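Local coordinates for protein pectate lyase (Cellvibrio cellulosa, PDB 1GXM) that probably cleaves pectate (polygalacturonic acid) by anti-beta-elimination, this chain being the catalytic module of a longer family 10 polysaccharide lyase, at residues Ala22-Leu25 with Asn26-Thr30; Lys94-Asp97 with Ala98-Ala102; Gln229-Thr232 with Ala233-Gln237; Arg279-Leu283 with Asn284-Gly288; Ile323-Ala326 with Gln327-Tyr331. All coordinates share one frame; numbering follows the deposited sequence.

Interaction 1. Residues Ala22-Leu25 with Asn26-Thr30; sequences ANWL and NNART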
# COMPACT_ATOMS: atom_id res chain seq x y z
N ALA A 22 -2.94 1.63 -9.98
CA ALA A 22 -2.71 2.46 -11.14
C ALA A 22 -3.46 3.79 -11.00
O ALA A 22 -2.94 4.84 -11.38
CB ALA A 22 -3.17 1.75 -12.39
N ASN A 23 -4.67 3.74 -10.47
CA ASN A 23 -5.44 4.95 -10.26
C ASN A 23 -4.71 5.86 -9.26
O ASN A 23 -4.61 7.08 -9.44
CB ASN A 23 -6.83 4.64 -9.73
CG ASN A 23 -7.78 4.11 -10.79
OD1 ASN A 23 -8.84 3.56 -10.46
ND2 ASN A 23 -7.43 4.27 -12.04
N TRP A 24 -4.19 5.27 -8.19
CA TRP A 24 -3.44 6.04 -7.23
C TRP A 24 -2.25 6.73 -7.90
O TRP A 24 -1.97 7.91 -7.69
CB TRP A 24 -2.95 5.16 -6.05
CG TRP A 24 -1.94 5.89 -5.30
CD1 TRP A 24 -2.16 6.83 -4.34
CD2 TRP A 24 -0.55 5.86 -5.52
NE1 TRP A 24 -0.97 7.38 -3.95
CE2 TRP A 24 0.04 6.80 -4.66
CE3 TRP A 24 0.30 5.11 -6.36
CZ2 TRP A 24 1.41 7.02 -4.62
CZ3 TRP A 24 1.66 5.34 -6.31
CH2 TRP A 24 2.19 6.29 -5.46
N LEU A 25 -1.51 5.98 -8.71
CA LEU A 25 -0.29 6.51 -9.30
C LEU A 25 -0.62 7.65 -10.26
O LEU A 25 -0.01 8.71 -10.26
CB LEU A 25 0.45 5.41 -10.02
CG LEU A 25 1.87 5.75 -10.50
CD1 LEU A 25 2.74 4.50 -10.52
CD2 LEU A 25 1.83 6.40 -11.90
N ASN A 26 -1.60 7.41 -11.10
CA ASN A 26 -1.94 8.44 -12.06
C ASN A 26 -2.43 9.70 -11.38
O ASN A 26 -2.12 10.81 -11.82
CB ASN A 26 -2.89 7.90 -13.12
CG ASN A 26 -2.16 7.01 -14.13
OD1 ASN A 26 -1.14 7.42 -14.72
ND2 ASN A 26 -2.65 5.79 -14.32
N ASN A 27 -3.17 9.56 -10.29
CA ASN A 27 -3.57 10.72 -9.49
C ASN A 27 -2.38 11.45 -8.90
O ASN A 27 -2.37 12.68 -8.83
CB ASN A 27 -4.45 10.27 -8.36
CG ASN A 27 -5.90 10.12 -8.79
OD1 ASN A 27 -6.67 9.40 -8.15
ND2 ASN A 27 -6.23 10.67 -9.95
N ALA A 28 -1.38 10.70 -8.45
CA ALA A 28 -0.21 11.29 -7.81
C ALA A 28 0.57 12.20 -8.76
O ALA A 28 1.30 13.09 -8.34
CB ALA A 28 0.71 10.22 -7.27
N ARG A 29 0.44 11.94 -10.06
CA ARG A 29 1.13 12.74 -11.06
C ARG A 29 0.83 14.23 -10.94
O ARG A 29 1.70 15.06 -11.26
CB ARG A 29 0.79 12.24 -12.46
CG ARG A 29 1.34 10.86 -12.72
CD ARG A 29 0.78 10.23 -13.95
NE ARG A 29 1.25 10.88 -15.17
CZ ARG A 29 0.92 10.49 -16.40
NH1 ARG A 29 0.12 9.45 -16.58
NH2 ARG A 29 1.40 11.15 -17.45
N THR A 30 -0.37 14.53 -10.47
CA THR A 30 -0.81 15.90 -10.24
C THR A 30 -1.27 16.12 -8.81
O THR A 30 -2.23 16.85 -8.57
CB THR A 30 -1.94 16.29 -11.22
OG1 THR A 30 -3.08 15.42 -11.05
CG2 THR A 30 -1.49 16.10 -12.66
O HOH W 1 -5.38 4.99 -13.85

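Interaction 2. Residues Lys94-Asp97 with Ala98-Ala102; sequences KYRD and AVRKA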
# COMPACT_ATOMS: atom_id res chain seq x y z
N LYS A 94 16.69 18.97 -12.79
CA LYS A 94 16.78 18.89 -11.32
C LYS A 94 15.71 17.93 -10.79
O LYS A 94 15.89 17.24 -9.79
CB LYS A 94 16.70 20.26 -10.65
CG LYS A 94 15.35 20.91 -10.65
CD LYS A 94 15.47 22.29 -10.07
CE LYS A 94 14.12 22.97 -10.01
NZ LYS A 94 14.23 24.36 -9.42
N TYR A 95 14.59 17.86 -11.50
CA TYR A 95 13.52 16.95 -11.09
C TYR A 95 13.81 15.52 -11.49
O TYR A 95 13.52 14.59 -10.74
CB TYR A 95 12.16 17.38 -11.65
CG TYR A 95 11.79 18.79 -11.27
CD1 TYR A 95 11.65 19.17 -9.95
CD2 TYR A 95 11.54 19.75 -12.25
CE1 TYR A 95 11.29 20.47 -9.61
CE2 TYR A 95 11.19 21.04 -11.92
CZ TYR A 95 11.07 21.41 -10.60
OH TYR A 95 10.72 22.70 -10.29
N ARG A 96 14.38 15.33 -12.67
CA ARG A 96 14.90 14.02 -13.08
C ARG A 96 15.86 13.48 -12.04
O ARG A 96 15.80 12.31 -11.67
CB ARG A 96 15.63 14.14 -14.44
CG ARG A 96 16.33 12.87 -14.93
CD ARG A 96 17.10 13.06 -16.23
NE ARG A 96 17.60 11.77 -16.69
CZ ARG A 96 18.75 11.21 -16.30
NH1 ARG A 96 19.58 11.84 -15.48
NH2 ARG A 96 19.07 10.03 -16.75
N ASP A 97 16.76 14.33 -11.57
CA ASP A 97 17.76 13.91 -10.60
C ASP A 97 17.08 13.44 -9.33
O ASP A 97 17.49 12.47 -8.72
CB ASP A 97 18.70 15.06 -10.28
CG ASP A 97 19.58 15.43 -11.45
OD1 ASP A 97 19.73 14.63 -12.39
OD2 ASP A 97 20.15 16.54 -11.49
N ALA A 98 16.05 14.15 -8.92
CA ALA A 98 15.35 13.81 -7.69
C ALA A 98 14.62 12.49 -7.83
O ALA A 98 14.64 11.67 -6.93
CB ALA A 98 14.37 14.88 -7.35
N VAL A 99 13.96 12.29 -8.95
CA VAL A 99 13.27 11.04 -9.21
C VAL A 99 14.25 9.88 -9.20
O VAL A 99 13.95 8.83 -8.66
CB VAL A 99 12.52 11.08 -10.55
CG1 VAL A 99 11.91 9.74 -10.86
CG2 VAL A 99 11.43 12.10 -10.51
N ARG A 100 15.42 10.04 -9.80
CA ARG A 100 16.43 9.00 -9.76
C ARG A 100 16.87 8.68 -8.34
O ARG A 100 17.10 7.52 -8.00
CB ARG A 100 17.60 9.38 -10.65
CG ARG A 100 17.22 9.39 -12.13
CD ARG A 100 18.30 9.93 -13.05
NE ARG A 100 19.52 9.16 -12.86
CZ ARG A 100 19.74 7.96 -13.38
NH1 ARG A 100 18.85 7.41 -14.17
NH2 ARG A 100 20.87 7.30 -13.11
N LYS A 101 17.04 9.70 -7.51
CA LYS A 101 17.44 9.48 -6.12
C LYS A 101 16.34 8.76 -5.34
O LYS A 101 16.63 7.91 -4.53
CB LYS A 101 17.82 10.78 -5.41
CG LYS A 101 19.16 11.35 -5.89
CD LYS A 101 19.66 12.48 -5.01
CE LYS A 101 20.30 11.97 -3.73
NZ LYS A 101 20.89 13.07 -2.91
N ALA A 102 15.10 9.09 -5.66
CA ALA A 102 13.94 8.48 -4.99
C ALA A 102 13.79 7.02 -5.36
O ALA A 102 13.51 6.21 -4.50
CB ALA A 102 12.68 9.21 -5.34
O HOH W 2 20.72 12.19 -11.86

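Interaction 3. Residues Gln229-Thr232 with Ala233-Gln237; sequences QPQT and AEIEQ. Unlike the reference sequence in segment 233-237: Gln237 (reference Arg).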
# COMPACT_ATOMS: atom_id res chain seq x y z
N GLN A 229 0.99 -7.22 -12.51
CA GLN A 229 2.10 -8.09 -12.89
C GLN A 229 1.70 -9.10 -13.94
O GLN A 229 0.51 -9.40 -14.10
CB GLN A 229 2.64 -8.80 -11.65
CG GLN A 229 3.21 -7.85 -10.65
CD GLN A 229 4.32 -7.02 -11.29
OE1 GLN A 229 5.38 -7.55 -11.60
NE2 GLN A 229 4.06 -5.74 -11.54
N PRO A 230 2.69 -9.61 -14.68
CA PRO A 230 2.42 -10.76 -15.53
C PRO A 230 1.76 -11.84 -14.71
O PRO A 230 2.28 -12.21 -13.66
CB PRO A 230 3.81 -11.18 -16.00
CG PRO A 230 4.64 -9.97 -15.93
CD PRO A 230 4.10 -9.20 -14.75
N GLN A 231 0.61 -12.29 -15.18
CA GLN A 231 -0.20 -13.25 -14.43
C GLN A 231 0.29 -14.68 -14.65
O GLN A 231 -0.30 -15.46 -15.35
CB GLN A 231 -1.67 -13.11 -14.80
CG GLN A 231 -2.26 -11.76 -14.44
CD GLN A 231 -2.29 -11.52 -12.94
OE1 GLN A 231 -3.03 -12.20 -12.22
NE2 GLN A 231 -1.49 -10.57 -12.48
N THR A 232 1.36 -15.01 -13.97
CA THR A 232 1.86 -16.37 -13.97
C THR A 232 0.81 -17.25 -13.30
O THR A 232 -0.11 -16.76 -12.63
CB THR A 232 3.17 -16.49 -13.17
OG1 THR A 232 2.93 -16.23 -11.79
CG2 THR A 232 4.21 -15.43 -13.57
N ALA A 233 0.94 -18.56 -13.44
CA ALA A 233 0.03 -19.47 -12.76
C ALA A 233 -0.10 -19.14 -11.28
O ALA A 233 -1.19 -19.08 -10.72
CB ALA A 233 0.50 -20.90 -12.92
N GLU A 234 1.04 -18.95 -10.64
CA GLU A 234 1.05 -18.69 -9.20
C GLU A 234 0.43 -17.36 -8.86
O GLU A 234 -0.28 -17.24 -7.86
CB GLU A 234 2.46 -18.75 -8.61
CG GLU A 234 2.41 -18.77 -7.09
CD GLU A 234 3.77 -18.79 -6.39
OE1 GLU A 234 4.81 -18.83 -7.08
OE2 GLU A 234 3.77 -18.75 -5.15
N ILE A 235 0.71 -16.34 -9.65
CA ILE A 235 0.16 -15.01 -9.37
C ILE A 235 -1.32 -14.99 -9.57
O ILE A 235 -2.04 -14.45 -8.74
CB ILE A 235 0.90 -13.92 -10.16
CG1 ILE A 235 2.32 -13.82 -9.57
CG2 ILE A 235 0.11 -12.61 -10.11
CD1 ILE A 235 3.26 -12.99 -10.37
N GLU A 236 -1.82 -15.62 -10.63
CA GLU A 236 -3.24 -15.70 -10.84
C GLU A 236 -3.91 -16.42 -9.67
O GLU A 236 -4.93 -15.98 -9.17
CB GLU A 236 -3.57 -16.40 -12.18
CG GLU A 236 -5.06 -16.62 -12.33
CD GLU A 236 -5.48 -17.10 -13.70
OE1 GLU A 236 -4.60 -17.42 -14.50
OE2 GLU A 236 -6.69 -17.19 -13.96
N GLN A 237 -3.32 -17.51 -9.23
CA GLN A 237 -3.84 -18.23 -8.09
C GLN A 237 -3.88 -17.34 -6.84
O GLN A 237 -4.86 -17.33 -6.10
CB GLN A 237 -2.98 -19.45 -7.79
CG GLN A 237 -3.45 -20.16 -6.52
CD GLN A 237 -2.65 -21.38 -6.19
OE1 GLN A 237 -3.09 -22.50 -6.44
NE2 GLN A 237 -1.47 -21.19 -5.60

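Interaction 4. Residues Arg279-Leu283 with Asn284-Gly288; sequences RFYDL and NTNRG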
# COMPACT_ATOMS: atom_id res chain seq x y z
N ARG A 279 -11.31 -4.12 9.45
CA ARG A 279 -9.92 -3.77 9.26
C ARG A 279 -8.98 -4.91 9.65
O ARG A 279 -7.92 -5.08 9.02
CB ARG A 279 -9.59 -2.53 10.05
CG ARG A 279 -8.25 -1.94 9.76
CD ARG A 279 -8.22 -0.52 10.11
NE ARG A 279 -6.98 0.14 9.75
CZ ARG A 279 -6.82 1.43 9.81
NH1 ARG A 279 -7.80 2.19 10.23
NH2 ARG A 279 -5.67 1.97 9.47
N PHE A 280 -9.36 -5.66 10.67
CA PHE A 280 -8.55 -6.75 11.21
C PHE A 280 -9.38 -8.01 11.31
O PHE A 280 -10.45 -7.99 11.91
CB PHE A 280 -8.05 -6.40 12.60
CG PHE A 280 -7.31 -5.10 12.66
CD1 PHE A 280 -5.98 -5.02 12.29
CD2 PHE A 280 -7.94 -3.96 13.10
CE1 PHE A 280 -5.32 -3.83 12.33
CE2 PHE A 280 -7.28 -2.76 13.15
CZ PHE A 280 -5.96 -2.70 12.78
N TYR A 281 -8.86 -9.09 10.77
CA TYR A 281 -9.44 -10.41 10.93
C TYR A 281 -8.46 -11.33 11.60
O TYR A 281 -7.27 -11.32 11.33
CB TYR A 281 -9.75 -11.03 9.58
CG TYR A 281 -10.86 -10.37 8.85
CD1 TYR A 281 -10.63 -9.27 8.07
CD2 TYR A 281 -12.16 -10.85 8.96
CE1 TYR A 281 -11.65 -8.67 7.37
CE2 TYR A 281 -13.19 -10.25 8.29
CZ TYR A 281 -12.94 -9.16 7.48
OH TYR A 281 -13.96 -8.53 6.79
N ASP A 282 -8.98 -12.20 12.46
CA ASP A 282 -8.13 -13.18 13.09
C ASP A 282 -7.53 -14.11 12.04
O ASP A 282 -8.24 -14.62 11.17
CB ASP A 282 -8.93 -13.97 14.12
CG ASP A 282 -8.10 -14.97 14.85
OD1 ASP A 282 -7.94 -16.12 14.35
OD2 ASP A 282 -7.55 -14.67 15.89
N LEU A 283 -6.23 -14.36 12.15
CA LEU A 283 -5.49 -15.13 11.17
C LEU A 283 -6.09 -16.50 10.94
O LEU A 283 -6.10 -16.99 9.83
CB LEU A 283 -4.04 -15.27 11.60
CG LEU A 283 -3.24 -13.99 11.45
CD1 LEU A 283 -1.93 -14.15 12.17
CD2 LEU A 283 -2.96 -13.63 10.00
N ASN A 284 -6.58 -17.13 11.99
CA ASN A 284 -7.02 -18.51 11.90
C ASN A 284 -8.53 -18.66 11.81
O ASN A 284 -8.99 -19.54 11.08
CB ASN A 284 -6.45 -19.34 13.04
CG ASN A 284 -4.96 -19.54 12.91
OD1 ASN A 284 -4.48 -19.85 11.84
ND2 ASN A 284 -4.24 -19.34 14.00
N THR A 285 -9.31 -17.87 12.53
CA THR A 285 -10.77 -18.01 12.50
C THR A 285 -11.44 -17.14 11.47
O THR A 285 -12.64 -17.29 11.18
CB THR A 285 -11.41 -17.64 13.81
OG1 THR A 285 -11.15 -16.25 14.08
CG2 THR A 285 -10.84 -18.44 14.98
N ASN A 286 -10.73 -16.14 10.98
CA ASN A 286 -11.28 -15.16 10.05
C ASN A 286 -12.37 -14.30 10.69
O ASN A 286 -13.19 -13.73 9.99
CB ASN A 286 -11.80 -15.81 8.77
CG ASN A 286 -11.47 -14.98 7.57
OD1 ASN A 286 -10.30 -14.82 7.25
ND2 ASN A 286 -12.48 -14.44 6.89
N ARG A 287 -12.36 -14.19 12.01
CA ARG A 287 -13.29 -13.34 12.73
C ARG A 287 -12.77 -11.93 12.79
O ARG A 287 -11.62 -11.69 13.18
CB ARG A 287 -13.50 -13.85 14.14
CG ARG A 287 -14.68 -13.25 14.84
CD ARG A 287 -15.08 -13.97 16.11
NE ARG A 287 -16.20 -13.27 16.72
CZ ARG A 287 -16.59 -13.43 17.96
NH1 ARG A 287 -15.95 -14.28 18.73
NH2 ARG A 287 -17.62 -12.74 18.43
N GLY A 288 -13.61 -10.97 12.47
CA GLY A 288 -13.23 -9.58 12.62
C GLY A 288 -13.01 -9.25 14.08
O GLY A 288 -13.75 -9.72 14.94

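Interaction 5. Residues Ile323-Ala326 with Gln327-Tyr331; sequences INFA and QKVGY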
# COMPACT_ATOMS: atom_id res chain seq x y z
N ILE A 323 -13.20 -6.23 -5.61
CA ILE A 323 -14.15 -7.24 -6.09
C ILE A 323 -14.71 -6.83 -7.43
O ILE A 323 -14.76 -7.64 -8.36
CB ILE A 323 -15.27 -7.45 -5.06
CG1 ILE A 323 -14.70 -8.17 -3.85
CG2 ILE A 323 -16.45 -8.20 -5.69
CD1 ILE A 323 -15.64 -8.22 -2.70
N ASN A 324 -15.07 -5.57 -7.56
CA ASN A 324 -15.65 -5.10 -8.81
C ASN A 324 -14.61 -5.12 -9.91
O ASN A 324 -14.91 -5.46 -11.05
CB ASN A 324 -16.26 -3.71 -8.67
CG ASN A 324 -17.55 -3.72 -7.86
OD1 ASN A 324 -17.99 -2.68 -7.38
ND2 ASN A 324 -18.13 -4.90 -7.67
N PHE A 325 -13.37 -4.78 -9.58
CA PHE A 325 -12.29 -4.82 -10.55
C PHE A 325 -12.00 -6.26 -10.95
O PHE A 325 -11.87 -6.55 -12.14
CB PHE A 325 -11.03 -4.17 -10.00
CG PHE A 325 -9.88 -4.16 -10.96
CD1 PHE A 325 -10.01 -3.56 -12.19
CD2 PHE A 325 -8.69 -4.75 -10.63
CE1 PHE A 325 -8.95 -3.57 -13.08
CE2 PHE A 325 -7.64 -4.73 -11.51
CZ PHE A 325 -7.78 -4.15 -12.73
N ALA A 326 -11.94 -7.16 -9.98
CA ALA A 326 -11.76 -8.57 -10.28
C ALA A 326 -12.86 -9.09 -11.19
O ALA A 326 -12.61 -9.86 -12.10
CB ALA A 326 -11.72 -9.37 -9.03
N GLN A 327 -14.09 -8.66 -10.96
CA GLN A 327 -15.23 -9.09 -11.78
C GLN A 327 -15.00 -8.63 -13.22
O GLN A 327 -15.20 -9.39 -14.16
CB GLN A 327 -16.54 -8.52 -11.23
CG GLN A 327 -17.79 -9.11 -11.89
CD GLN A 327 -18.20 -8.44 -13.19
OE1 GLN A 327 -17.59 -7.45 -13.63
NE2 GLN A 327 -19.25 -8.97 -13.82
N LYS A 328 -14.59 -7.38 -13.37
CA LYS A 328 -14.34 -6.76 -14.67
C LYS A 328 -13.33 -7.60 -15.48
O LYS A 328 -13.51 -7.81 -16.69
CB LYS A 328 -13.81 -5.33 -14.46
CG LYS A 328 -13.61 -4.42 -15.70
CD LYS A 328 -12.56 -3.33 -15.36
CE LYS A 328 -12.91 -1.92 -15.79
NZ LYS A 328 -12.09 -1.46 -16.95
N VAL A 329 -12.28 -8.09 -14.82
CA VAL A 329 -11.21 -8.82 -15.52
C VAL A 329 -11.38 -10.34 -15.51
O VAL A 329 -10.51 -11.06 -16.01
CB VAL A 329 -9.81 -8.47 -14.96
CG1 VAL A 329 -9.57 -6.98 -15.00
CG2 VAL A 329 -9.61 -9.01 -13.55
N GLY A 330 -12.48 -10.83 -14.94
CA GLY A 330 -12.79 -12.26 -14.96
C GLY A 330 -12.18 -13.09 -13.84
O GLY A 330 -12.07 -14.32 -13.94
N TYR A 331 -11.76 -12.43 -12.76
CA TYR A 331 -11.14 -13.10 -11.61
C TYR A 331 -12.08 -13.37 -10.45
O TYR A 331 -11.65 -13.81 -9.37
CB TYR A 331 -9.96 -12.25 -11.13
CG TYR A 331 -8.64 -12.57 -11.80
CD1 TYR A 331 -8.57 -13.11 -13.09
CD2 TYR A 331 -7.47 -12.30 -11.15
CE1 TYR A 331 -7.34 -13.38 -13.66
CE2 TYR A 331 -6.27 -12.55 -11.71
CZ TYR A 331 -6.20 -13.10 -12.97
OH TYR A 331 -4.96 -13.34 -13.49
O HOH W 3 -17.89 -5.25 -11.51

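Interaction 1. Residues Ala22-Leu25 with Asn26-Thr30
Trp24 and Ala28, one helical turn apart, make the apolar part of this contact: the methyl CB of Ala28 sits over one face of the indole, displaced toward its rim, with 4.2 Å between Trp24 CZ2 and Ala28 CB. With CG anti to the backbone N (chi1 166°), the indole projects from the helix to stack on Tyr139, while Ala28 meets Val81 of helix 77-90. Main-chain bonds run from residue i+4 back to i, from Asn26 N to Ala22 O (2.9 Å) through to Ala28 N and Trp24 O (3.0 Å); the last, Arg29 N to Leu25 O, has stretched to 3.3 Å. This belongs to the short helix 20-28, laid against helices 77-90 and 136-148; on the latter, Leu25 touches Thr142 and Phe146. Polar side chains form a chain along another flank. A water accepts from Asn23 ND2 at 2.8 Å and from Asn26 ND2 at 2.9 Å, linking the two amides. The other end of the Asn26 amide, OD1, accepts from Arg29 NH1 at 3.0 Å and lies within 4° of the guanidinium plane, at its edge. Arg29 NE makes a salt bridge with Glu85.

Interaction 2. Residues Lys94-Asp97 with Ala98-Ala102
Helix 93-109 carries this contact in its first two turns, with Arg96 and Arg100 side by side, one turn apart, on one flank. The two side chains point the same way, their guanidinium planes only 2° from parallel. What lies over a face of the Arg96 guanidinium is the CD methylene of Arg100, offset toward the rim, with Arg96 NH1 at 3.3 Å from Arg100 CD. Arg96 reaches out extended, its CG anti to the backbone N (chi1 175°), whereas Arg100 bends at chi3 (57°), which carries its own guanidinium onward from that CD; Arg96 NH2 and Arg100 NH1 remain 3.7 Å apart. Backbone bonds of the i to i+4 kind run beneath, among them Val99 N to Tyr95 O at 2.9 Å and Arg100 N to Arg96 O at 3.0 Å. A water gives a proton to Asp97 OD1 at 2.7 Å and weakly accepts from Arg100 NE. On the flank facing helix 37-42, Tyr95 OH and Lys94 NZ both bind Asp38 OD1. The closeness of the two like charges is probably made tolerable by acceptors each has of its own: Arg96 NE bonds Asp157 O, and Arg100 NH1 bonds Val158 O and forms a salt bridge with Asp163. Those partners, together with nearby Asp97, probably offset much of the repulsion between the guanidinium groups.

Interaction 3. Residues Gln229-Thr232 with Ala233-Gln237
Gln231 sits at the centre of an inverse gamma turn immediately before helix 233-246, and its side chain folds back along the loop while also touching the first turn of the helix. Bent at chi2 (-65°), it brings NE2 to Gln229 O at 2.8 Å; the acceptor is near the plane of the Gln231 amide, but the donor stands above the carbonyl plane of Gln229. The Gln231 side chain crosses that of Ile235 at about a right angle, NE2 lying 3.5 Å from the methyl Ile235 CG2. Thr232 is the N-cap. Thr232 OG1, placed between the backbone N and the carbonyl carbon (chi1 67°), accepts from Ile235 N at 3.1 Å. Thr232 O starts the regular pattern and accepts from Glu236 N at 2.9 Å in a nearly straight bond (176° at the hydrogen). Ile235 closes over the cap: CG1 lies 3.3 Å from Thr232 OG1, and CD1 is 3.5 Å from Pro230 O. Beyond the loop, Ile235 packs on Thr175 and Leu179 of helix 161-181, and Glu236 forms salt bridges with Arg12 and Arg240. The cap satisfies a first-turn N-H that has no earlier helical carbonyl to use. Both ends of the buried Gln231 amide are also satisfied, since OE1 pairs with Tyr331 OH and NE2 also reaches Leu226 O, which should fix the rotation of the group.

Interaction 4. Residues Arg279-Leu283 with Asn284-Gly288
Asp282 and Thr285 face each other across a tight turn that reverses the chain after the short strand 280-281. The Asp282 carboxylate, swung out with CG anti to its own nitrogen (chi1 -178°), leans over the turn and grips it with a single oxygen. Asp282 OD1 accepts from Thr285 N at 2.9 Å through its anti lone pair, and from Asn284 N, also at 2.9 Å, which comes from above the carboxylate plane; the bond from Asn284 N closes an Asx turn, and that from Thr285 N adds a second grip. The other oxygen, OD2, forms a salt bridge with Lys297. The Thr285 side chain crosses that of Asp282, bringing OG1 within 3.2 Å of Asp282 CB, and in an ST turn it accepts from Arg287 N. Asn286, with positive phi (66°), turns the chain back, and its N bonds Asp282 O at 2.9 Å. The returning limb runs antiparallel, with Asp282 N to Arg287 O at 2.8 Å and a single bridge pairing Tyr281 with Gly288. On the strand's other neighbour, strand 214-215, Tyr281 packs on Leu214. The Asn286 amide is held by Trp245 and Gln185 through OD1 and by Arg250 and Thr251 through ND2, tying the turn to helix 233-246, strand 184-185 and a loop. The Tyr281 ring presents its edge to the turn, and Asn286 O lies near the ring plane, 3.2 Å from Tyr281 CD2.

Interaction 5. Residues Ile323-Ala326 with Gln327-Tyr331
Backbone bonds of the i to i+4 kind run from Gln327 N to Ile323 O (2.9 Å) up to Val329 N and Phe325 O (3.1 Å), after which Tyr331 N turns back to Ala326 O at 2.8 Å. Phe325 and Val329 meet as a CH-pi contact: Val329 CG1 stands over one face of the ring, 4.3 Å from the centroid of Phe325 and 25° off the normal. The ring gets there with CG anti to the backbone N (chi1 -179°), and Lys328 crosses it at a slant, its CD 4.1 Å from Phe325 CD1; further out, Lys328 NZ forms a salt bridge with Asp17. Helix 318-329 ends here in a Schellman motif, its second bond running from Gly330 N to Gln327 O. Gly330 takes positive phi (86°), and this reversal brings Tyr331 against Ala326, CB to CB 4.0 Å. Ala326 also touches Val243 of helix 233-246, whose Val239 and Arg240 the Tyr331 side chain touches. On the exposed flank, a water donates to both Asn324 O and Gln327 OE1, the latter at 3.1 Å, bridging the backbone and a side chain bent at chi2.

In the fold
All five contacts are local and each is partly buried. Interactions 3 and 4 bury amides, those of Gln231 and Asn286, whereas in interactions 1 and 5 the amides of Asn23 and Gln327 lie exposed and bind water. Interactions 1 and 2 lie on separate helices that both pack on helix 77-90; interaction 1 pairs a ring with a methyl, interaction 2 two charged groups. Interaction 3 starts a helix and interaction 5 ends one, a side-chain cap against a glycine reversal. Those two touch through Gln231 and Tyr331, and both involve helix 233-246. Interaction 4 is the strand-and-turn member, ruled by a carboxylate; its centre is about 41 Å from that of interaction 2, across the chain's centre.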